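Local coordinates for protein pyrrolidone-carboxylate peptidase (Deinococcus radiodurans R1, PDB 5Z48) that removes N-terminal pyroglutamyl (5-oxoproline) groups from peptides as a cysteine peptidase of the C15 family, the next residue generally not being proline, at residues D19-Q24 with P173-V178; P78-E83 with G168-P173; V89-I94 with Y102-I107. All coordinates share one frame; numbering follows the deposited sequence. Where two conformers were deposited one is given.

Contact 1: D19-Q24 with P173-V178; sequences DNPSAQ and PANAAV. With PCA (pyroglutamic acid), chain I.
The carboxylate of D19 and the amide of N175 are tilted only 22° apart, where two helix N-termini meet, each with an asparagine N-cap. N175 ND2 donates to D19 OD2, 2.9 Å away, on the anti side and well out of the carboxylate plane. OD2 lies close to the plane of the N175 amide. P21 CB lies over one face of that amide, 3.8 Å from ND2. At the other edge of the carboxylate, Q24 NE2 bonds to D19 OD1 from the syn side.

N175 OD1 takes the backbone NH of V178 almost along its C=O axis. N20 OD1 accepts from S22 N, tilted a little from its carbonyl plane, and from S22 OG, above that plane. P21 CD meets V178 CG2 at 3.9 Å, and P21 CG lies against the carbonyl oxygen of P173. D19 CB rests against A177 CB. I197 of helix 194-211 also packs on P21 and N175.

The N20 cap serves the pocket of the bound pyroglutamic acid as well. With OD1 held by S22 and ND2 also bonded to E12 O, the amide is probably kept from turning. N20 ND2 donates to PCA OE at 3.0 Å with an angle of 170°.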
# COMPACT_ATOMS: atom_id res chain seq x y z
N ASP B 19 9.12 14.11 -16.25
CA ASP B 19 9.89 13.22 -17.08
C ASP B 19 9.05 11.97 -17.29
O ASP B 19 8.10 11.71 -16.53
CB ASP B 19 11.24 12.88 -16.40
CG ASP B 19 12.20 12.19 -17.34
OD1 ASP B 19 12.16 12.48 -18.55
OD2 ASP B 19 13.00 11.35 -16.88
N ASN B 20 9.36 11.21 -18.33
CA ASN B 20 8.70 9.91 -18.53
C ASN B 20 9.80 8.89 -18.78
O ASN B 20 10.50 8.99 -19.81
CB ASN B 20 7.69 9.95 -19.69
CG ASN B 20 6.80 8.75 -19.69
OD1 ASN B 20 7.27 7.63 -19.48
ND2 ASN B 20 5.51 8.95 -19.96
N PRO B 21 10.01 7.94 -17.86
CA PRO B 21 11.09 6.95 -18.05
C PRO B 21 10.91 6.10 -19.30
O PRO B 21 11.90 5.56 -19.79
CB PRO B 21 11.05 6.09 -16.78
CG PRO B 21 9.79 6.50 -16.03
CD PRO B 21 9.34 7.82 -16.54
N SER B 22 9.69 5.94 -19.80
CA SER B 22 9.52 5.19 -21.05
C SER B 22 10.08 5.96 -22.23
O SER B 22 10.70 5.38 -23.13
CB SER B 22 8.03 4.80 -21.25
OG SER B 22 7.20 5.92 -21.57
N ALA B 23 9.93 7.29 -22.23
CA ALA B 23 10.58 8.09 -23.26
C ALA B 23 12.09 7.97 -23.19
O ALA B 23 12.76 7.87 -24.24
CB ALA B 23 10.19 9.56 -23.12
N GLN B 24 12.65 8.04 -21.98
CA GLN B 24 14.11 7.96 -21.86
C GLN B 24 14.63 6.63 -22.37
O GLN B 24 15.68 6.57 -23.01
CB GLN B 24 14.51 8.15 -20.40
CG GLN B 24 14.12 9.49 -19.82
CD GLN B 24 15.03 10.57 -20.25
OE1 GLN B 24 16.07 10.32 -20.89
NE2 GLN B 24 14.66 11.82 -19.93
N PRO B 173 8.23 1.45 -13.67
CA PRO B 173 8.08 2.35 -12.52
C PRO B 173 8.55 3.77 -12.80
O PRO B 173 9.24 4.05 -13.78
CB PRO B 173 9.03 1.71 -11.46
CG PRO B 173 9.01 0.23 -11.79
CD PRO B 173 9.03 0.24 -13.36
N ALA B 174 8.26 4.65 -11.83
CA ALA B 174 8.88 5.96 -11.78
C ALA B 174 10.40 5.82 -11.82
O ALA B 174 10.95 4.87 -11.27
CB ALA B 174 8.48 6.68 -10.48
N ASN B 175 11.09 6.77 -12.48
CA ASN B 175 12.51 6.91 -12.25
C ASN B 175 12.73 7.95 -11.15
O ASN B 175 11.78 8.42 -10.51
CB ASN B 175 13.22 7.27 -13.56
CG ASN B 175 12.76 8.62 -14.15
OD1 ASN B 175 12.05 9.40 -13.51
ND2 ASN B 175 13.17 8.89 -15.40
N ALA B 176 14.01 8.33 -10.89
CA ALA B 176 14.26 9.28 -9.81
C ALA B 176 13.57 10.61 -10.06
O ALA B 176 13.03 11.22 -9.13
CB ALA B 176 15.77 9.49 -9.61
N ALA B 177 13.61 11.10 -11.32
CA ALA B 177 13.03 12.41 -11.61
C ALA B 177 11.55 12.44 -11.28
O ALA B 177 11.05 13.43 -10.71
CB ALA B 177 13.28 12.77 -13.08
N VAL B 178 10.83 11.36 -11.63
CA VAL B 178 9.41 11.26 -11.32
C VAL B 178 9.20 11.24 -9.81
O VAL B 178 8.34 11.96 -9.28
CB VAL B 178 8.78 10.03 -12.01
CG1 VAL B 178 7.36 9.80 -11.53
CG2 VAL B 178 8.76 10.23 -13.53
N PCA I . 1.50 6.20 -18.61
CA PCA I . 0.09 6.52 -18.81
CB PCA I . -0.03 7.32 -20.12
CG PCA I . 1.39 7.61 -20.62
CD PCA I . 2.25 6.83 -19.67
OE PCA I . 3.48 6.77 -19.80
C PCA I . -0.76 5.24 -18.77
O PCA I . -1.80 5.09 -19.42
OXT PCA I . -0.38 4.25 -18.07

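Contact 2: P78-E83 with G168-P173; sequences PQVTLE and GFLHVP. With PCA (pyroglutamic acid), chain I.
The imidazole of H171 is bonded at two edges, to a carboxylate of the protein and to one of the ligand. H171 was modelled in two conformers, and one is described. H171 ND1 donates to E83 OE2 at 2.7 Å, with OE2 close to the ring plane. The carboxylate stands almost upright to the ring, at 88°, and OE2 is met on its anti side, somewhat out of the carboxylate plane. H171 NE2 donates to PCA OXT at 2.9 Å. F169 CE1, from the same strand, lies over the centre of one ring face.

The E83 chain bends at chi2 (-60°), where its CD turns toward H171. Its CG rests on F169 CB at 3.8 Å, the two side chains running side by side. E83 OE2 also has a salt bridge to R77, and OE1 bonds to S138. The carboxylate is thus gripped on both oxygens, which should limit its turning.

The backbones form an antiparallel ladder. H171 N donates to T81 O at 2.9 Å and T81 N donates back to H171 O. E83 N adds a bond to F169 O. One water joins Q79 O and T81 OG1 and bonds weakly to H171 O; another links E83 O to F169 N. R77 also bonds to T81 OG1. T81, like H171, points to the active-site side. On the other face L82 CD2 meets L170 CG at 4.2 Å, and helix 121-130 packs on V80 and L82. V80 CG1 meets P173 CD, 3.9 Å away.

F169 and H171 both touch C146 of helix 145-159. Two adjoining central strands so present H171 next to C146 and E83 behind H171, consistent with the Cys-His-Glu catalytic triad of the C15 pyroglutamyl peptidases.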
# COMPACT_ATOMS: atom_id res chain seq x y z
N PRO B 78 6.06 -0.99 -8.28
CA PRO B 78 7.45 -1.16 -7.81
C PRO B 78 8.39 -1.82 -8.82
O PRO B 78 9.61 -1.61 -8.73
CB PRO B 78 7.31 -2.05 -6.56
CG PRO B 78 6.02 -2.86 -6.85
CD PRO B 78 5.11 -1.82 -7.52
N GLN B 79 7.86 -2.57 -9.80
CA GLN B 79 8.68 -3.42 -10.65
C GLN B 79 8.13 -3.33 -12.07
O GLN B 79 6.93 -3.06 -12.27
CB GLN B 79 8.70 -4.90 -10.17
CG GLN B 79 9.19 -5.02 -8.71
CD GLN B 79 9.11 -6.43 -8.14
OE1 GLN B 79 8.66 -7.35 -8.83
NE2 GLN B 79 9.57 -6.61 -6.88
N VAL B 80 9.01 -3.55 -13.06
CA VAL B 80 8.52 -3.64 -14.43
C VAL B 80 7.46 -4.73 -14.56
O VAL B 80 7.56 -5.81 -13.93
CB VAL B 80 9.67 -3.91 -15.41
CG1 VAL B 80 10.59 -2.67 -15.50
CG2 VAL B 80 10.51 -5.15 -15.05
N THR B 81 6.45 -4.46 -15.40
CA THR B 81 5.33 -5.38 -15.62
C THR B 81 4.98 -5.48 -17.10
O THR B 81 5.16 -4.54 -17.89
CB THR B 81 4.05 -4.97 -14.83
OG1 THR B 81 3.72 -3.58 -15.06
CG2 THR B 81 4.25 -5.23 -13.32
N LEU B 82 4.50 -6.66 -17.49
CA LEU B 82 4.03 -6.94 -18.85
C LEU B 82 2.51 -7.05 -18.82
O LEU B 82 1.95 -7.83 -18.03
CB LEU B 82 4.61 -8.26 -19.37
CG LEU B 82 6.10 -8.36 -19.45
CD1 LEU B 82 6.44 -9.83 -19.71
CD2 LEU B 82 6.62 -7.45 -20.57
N GLU B 83 1.83 -6.27 -19.70
CA GLU B 83 0.36 -6.27 -19.74
C GLU B 83 -0.17 -7.48 -20.48
O GLU B 83 0.21 -7.74 -21.64
CB GLU B 83 -0.17 -4.98 -20.40
CG GLU B 83 0.21 -3.74 -19.59
CD GLU B 83 -0.32 -3.73 -18.17
OE1 GLU B 83 -1.24 -4.53 -17.82
OE2 GLU B 83 0.23 -2.91 -17.37
N GLY B 168 2.98 -6.23 -27.52
CA GLY B 168 2.50 -6.04 -26.17
C GLY B 168 2.97 -4.75 -25.54
O GLY B 168 3.49 -3.85 -26.22
N PHE B 169 2.70 -4.65 -24.23
CA PHE B 169 2.95 -3.46 -23.45
C PHE B 169 3.79 -3.76 -22.22
O PHE B 169 3.56 -4.74 -21.51
CB PHE B 169 1.64 -2.76 -23.01
CG PHE B 169 1.85 -1.28 -22.77
CD1 PHE B 169 2.41 -0.81 -21.53
CD2 PHE B 169 1.60 -0.36 -23.77
CE1 PHE B 169 2.66 0.52 -21.37
CE2 PHE B 169 1.88 0.97 -23.62
CZ PHE B 169 2.44 1.42 -22.42
N LEU B 170 4.75 -2.87 -21.97
CA LEU B 170 5.67 -2.96 -20.83
C LEU B 170 5.53 -1.66 -20.03
O LEU B 170 5.91 -0.58 -20.50
CB LEU B 170 7.10 -3.20 -21.38
CG LEU B 170 8.20 -3.58 -20.41
CD1 LEU B 170 9.49 -3.87 -21.14
CD2 LEU B 170 8.46 -2.55 -19.37
N HIS B 171 4.96 -1.76 -18.81
CA HIS B 171 4.84 -0.61 -17.90
C HIS B 171 6.06 -0.56 -17.00
O HIS B 171 6.49 -1.59 -16.47
CB HIS B 171 3.58 -0.73 -17.04
CG HIS B 171 2.41 0.09 -17.52
ND1 HIS B 171 1.17 -0.46 -17.78
CD2 HIS B 171 2.30 1.41 -17.77
CE1 HIS B 171 0.34 0.50 -18.15
NE2 HIS B 171 0.99 1.65 -18.15
N VAL B 172 6.61 0.65 -16.81
CA VAL B 172 7.82 0.80 -16.00
C VAL B 172 7.53 1.66 -14.78
O VAL B 172 6.69 2.57 -14.84
CB VAL B 172 9.00 1.37 -16.82
CG1 VAL B 172 9.24 0.51 -18.09
CG2 VAL B 172 8.79 2.85 -17.20
N PRO B 173 8.23 1.45 -13.67
CA PRO B 173 8.08 2.35 -12.52
C PRO B 173 8.55 3.77 -12.80
O PRO B 173 9.24 4.05 -13.78
CB PRO B 173 9.03 1.71 -11.46
CG PRO B 173 9.01 0.23 -11.79
CD PRO B 173 9.03 0.24 -13.36
N PCA I . 1.50 6.20 -18.61
CA PCA I . 0.09 6.52 -18.81
CB PCA I . -0.03 7.32 -20.12
CG PCA I . 1.39 7.61 -20.62
CD PCA I . 2.25 6.83 -19.67
OE PCA I . 3.48 6.77 -19.80
C PCA I . -0.76 5.24 -18.77
O PCA I . -1.80 5.09 -19.42
OXT PCA I . -0.38 4.25 -18.07
O HOH W 1 5.26 -1.58 -13.89
O HOH W 2 2.52 -7.25 -22.96

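Contact 3: V89-I94 with Y102-I107; sequences VMDFQI and YRDQPI
M90 meets a face of the Y102 ring and F92 meets its edge, in an antiparallel beta hairpin that carries a G1 beta bulge. M90 and Y102 lie side by side. M90 has two modelled conformers; in the one described, its chain bends at chi3 (75°), which puts CE over the centre of the Y102 ring, 3.6 Å from the centroid. CE makes a CH-pi contact, and SD stands obliquely to the ring at 4.7 Å from its centroid, a Met-aromatic contact. The edge of Y102 is turned to the face of F92 in a T-shaped pair with planes 75° apart. Y102 CD1 comes within 3.4 Å of F92 CE2, offset toward the rim of the F92 ring. I107 crosses M90 at about a right angle, its CG1 3.6 Å from M90 CG. P49 packs on M90, F92 and Y102.

The bulge lies at D104 and Q105, which both face M90. M90 and Q105 form a hydrogen-bonded pair, with bonds in both directions between their backbones. F92 N bonds to Y102 O.

D91 and R103 form a salt bridge, their flat groups 71° apart. D91 OD1 takes R103 NE at 2.9 Å on its syn side and well out of the carboxylate plane. Its anti lone pair takes the bulge N-H of D104. R122 of the third subunit forms salt bridges with both D91 and D104, and R84 of that subunit also pairs with D104, so the hairpin takes part in the tetramer interface. An alanine in place of D91 would probably leave the R103 guanidinium and R122 of the third subunit without this negative partner, and the D104 N-H without its acceptor. R103 NH2 also donates to F92 O at 2.8 Å, from above the carbonyl plane.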
# COMPACT_ATOMS: atom_id res chain seq x y z
N VAL B 89 -11.90 -0.07 -24.01
CA VAL B 89 -12.62 1.01 -23.32
C VAL B 89 -11.64 2.12 -22.95
O VAL B 89 -10.51 1.84 -22.53
CB VAL B 89 -13.37 0.51 -22.06
CG1 VAL B 89 -14.08 1.67 -21.35
CG2 VAL B 89 -14.39 -0.60 -22.40
N MET B 90 -12.10 3.36 -23.08
CA MET B 90 -11.41 4.56 -22.60
C MET B 90 -12.15 5.09 -21.38
O MET B 90 -13.31 5.52 -21.49
CB MET B 90 -11.35 5.63 -23.70
CG MET B 90 -10.73 5.09 -24.97
SD MET B 90 -11.07 6.02 -26.46
CE MET B 90 -10.04 7.47 -26.31
N ASP B 91 -11.45 5.14 -20.24
CA ASP B 91 -12.04 5.70 -19.03
C ASP B 91 -10.92 6.35 -18.25
O ASP B 91 -10.07 5.65 -17.67
CB ASP B 91 -12.77 4.65 -18.20
CG ASP B 91 -13.60 5.28 -17.11
OD1 ASP B 91 -14.72 5.73 -17.38
OD2 ASP B 91 -13.13 5.32 -15.95
N PHE B 92 -10.88 7.69 -18.27
CA PHE B 92 -9.71 8.43 -17.81
C PHE B 92 -9.95 8.95 -16.41
O PHE B 92 -10.89 9.72 -16.20
CB PHE B 92 -9.40 9.60 -18.75
CG PHE B 92 -8.85 9.21 -20.11
CD1 PHE B 92 -8.83 7.89 -20.58
CD2 PHE B 92 -8.31 10.22 -20.92
CE1 PHE B 92 -8.30 7.57 -21.84
CE2 PHE B 92 -7.80 9.94 -22.17
CZ PHE B 92 -7.76 8.62 -22.65
N GLN B 93 -9.08 8.57 -15.48
CA GLN B 93 -9.15 9.10 -14.13
C GLN B 93 -8.54 10.49 -14.02
O GLN B 93 -8.90 11.23 -13.10
CB GLN B 93 -8.43 8.16 -13.17
CG GLN B 93 -9.00 6.75 -13.23
CD GLN B 93 -10.36 6.65 -12.58
OE1 GLN B 93 -10.61 7.25 -11.53
NE2 GLN B 93 -11.27 5.93 -13.22
N ILE B 94 -7.60 10.85 -14.90
CA ILE B 94 -7.02 12.19 -15.03
C ILE B 94 -7.11 12.57 -16.50
O ILE B 94 -7.22 11.70 -17.37
CB ILE B 94 -5.54 12.24 -14.56
CG1 ILE B 94 -4.72 11.15 -15.29
CG2 ILE B 94 -5.43 12.06 -13.05
CD1 ILE B 94 -3.20 11.35 -15.13
N TYR B 102 -12.50 10.75 -21.01
CA TYR B 102 -13.47 9.84 -21.58
C TYR B 102 -14.05 9.03 -20.43
O TYR B 102 -13.32 8.69 -19.49
CB TYR B 102 -12.83 8.90 -22.63
CG TYR B 102 -12.21 9.67 -23.76
CD1 TYR B 102 -10.90 10.15 -23.66
CD2 TYR B 102 -12.90 9.92 -24.93
CE1 TYR B 102 -10.33 10.88 -24.67
CE2 TYR B 102 -12.32 10.65 -25.96
CZ TYR B 102 -11.04 11.11 -25.82
OH TYR B 102 -10.49 11.84 -26.85
N ARG B 103 -15.36 8.74 -20.51
CA ARG B 103 -16.07 7.96 -19.49
C ARG B 103 -16.71 6.74 -20.18
O ARG B 103 -17.60 6.89 -21.02
CB ARG B 103 -17.11 8.84 -18.80
CG ARG B 103 -17.80 8.18 -17.59
CD ARG B 103 -17.14 8.59 -16.25
NE ARG B 103 -15.71 8.24 -16.22
CZ ARG B 103 -14.70 9.10 -16.08
NH1 ARG B 103 -14.92 10.41 -15.93
NH2 ARG B 103 -13.47 8.65 -16.05
N ASP B 104 -16.24 5.52 -19.83
CA ASP B 104 -16.86 4.28 -20.30
C ASP B 104 -16.99 4.23 -21.83
O ASP B 104 -17.98 3.72 -22.37
CB ASP B 104 -18.24 4.07 -19.66
CG ASP B 104 -18.20 4.14 -18.15
OD1 ASP B 104 -17.18 3.65 -17.59
OD2 ASP B 104 -19.17 4.66 -17.56
N GLN B 105 -15.97 4.72 -22.54
CA GLN B 105 -16.12 4.94 -23.98
C GLN B 105 -15.52 3.77 -24.77
O GLN B 105 -14.31 3.52 -24.66
CB GLN B 105 -15.45 6.25 -24.37
CG GLN B 105 -15.57 6.60 -25.85
CD GLN B 105 -16.99 6.97 -26.28
OE1 GLN B 105 -17.78 7.51 -25.50
NE2 GLN B 105 -17.33 6.61 -27.51
N PRO B 106 -16.31 3.06 -25.59
CA PRO B 106 -15.72 2.00 -26.43
C PRO B 106 -14.73 2.58 -27.42
O PRO B 106 -14.94 3.64 -28.01
CB PRO B 106 -16.93 1.38 -27.14
CG PRO B 106 -18.13 1.72 -26.18
CD PRO B 106 -17.78 3.11 -25.68
N ILE B 107 -13.62 1.86 -27.61
CA ILE B 107 -12.59 2.38 -28.51
C ILE B 107 -13.03 2.26 -29.96
O ILE B 107 -12.84 3.18 -30.77
CB ILE B 107 -11.25 1.65 -28.26
CG1 ILE B 107 -10.68 2.08 -26.90
CG2 ILE B 107 -10.28 1.93 -29.41
CD1 ILE B 107 -9.34 1.35 -26.49

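How the contacts relate
Contacts 1 and 2 are buried and share P173, where strand 167-172 runs on toward helix 176-180. They touch through P21 CG and V172 CG2. Both reach the bound pyroglutamic acid: contact 1 at the lactam carbonyl oxygen through a capping asparagine, contact 2 at the carboxylate through a histidine. Contact 3 is partly exposed and lies far out, centre to centre about 24 Å from contact 1 and about 21 Å from contact 2. It uses the far end of the strand 80-90 that also serves contact 2. The chemistry changes along that strand, from a histidine-carboxylate pair in the core to aromatic packing within the hairpin and ion pairs both within the chain and to another subunit.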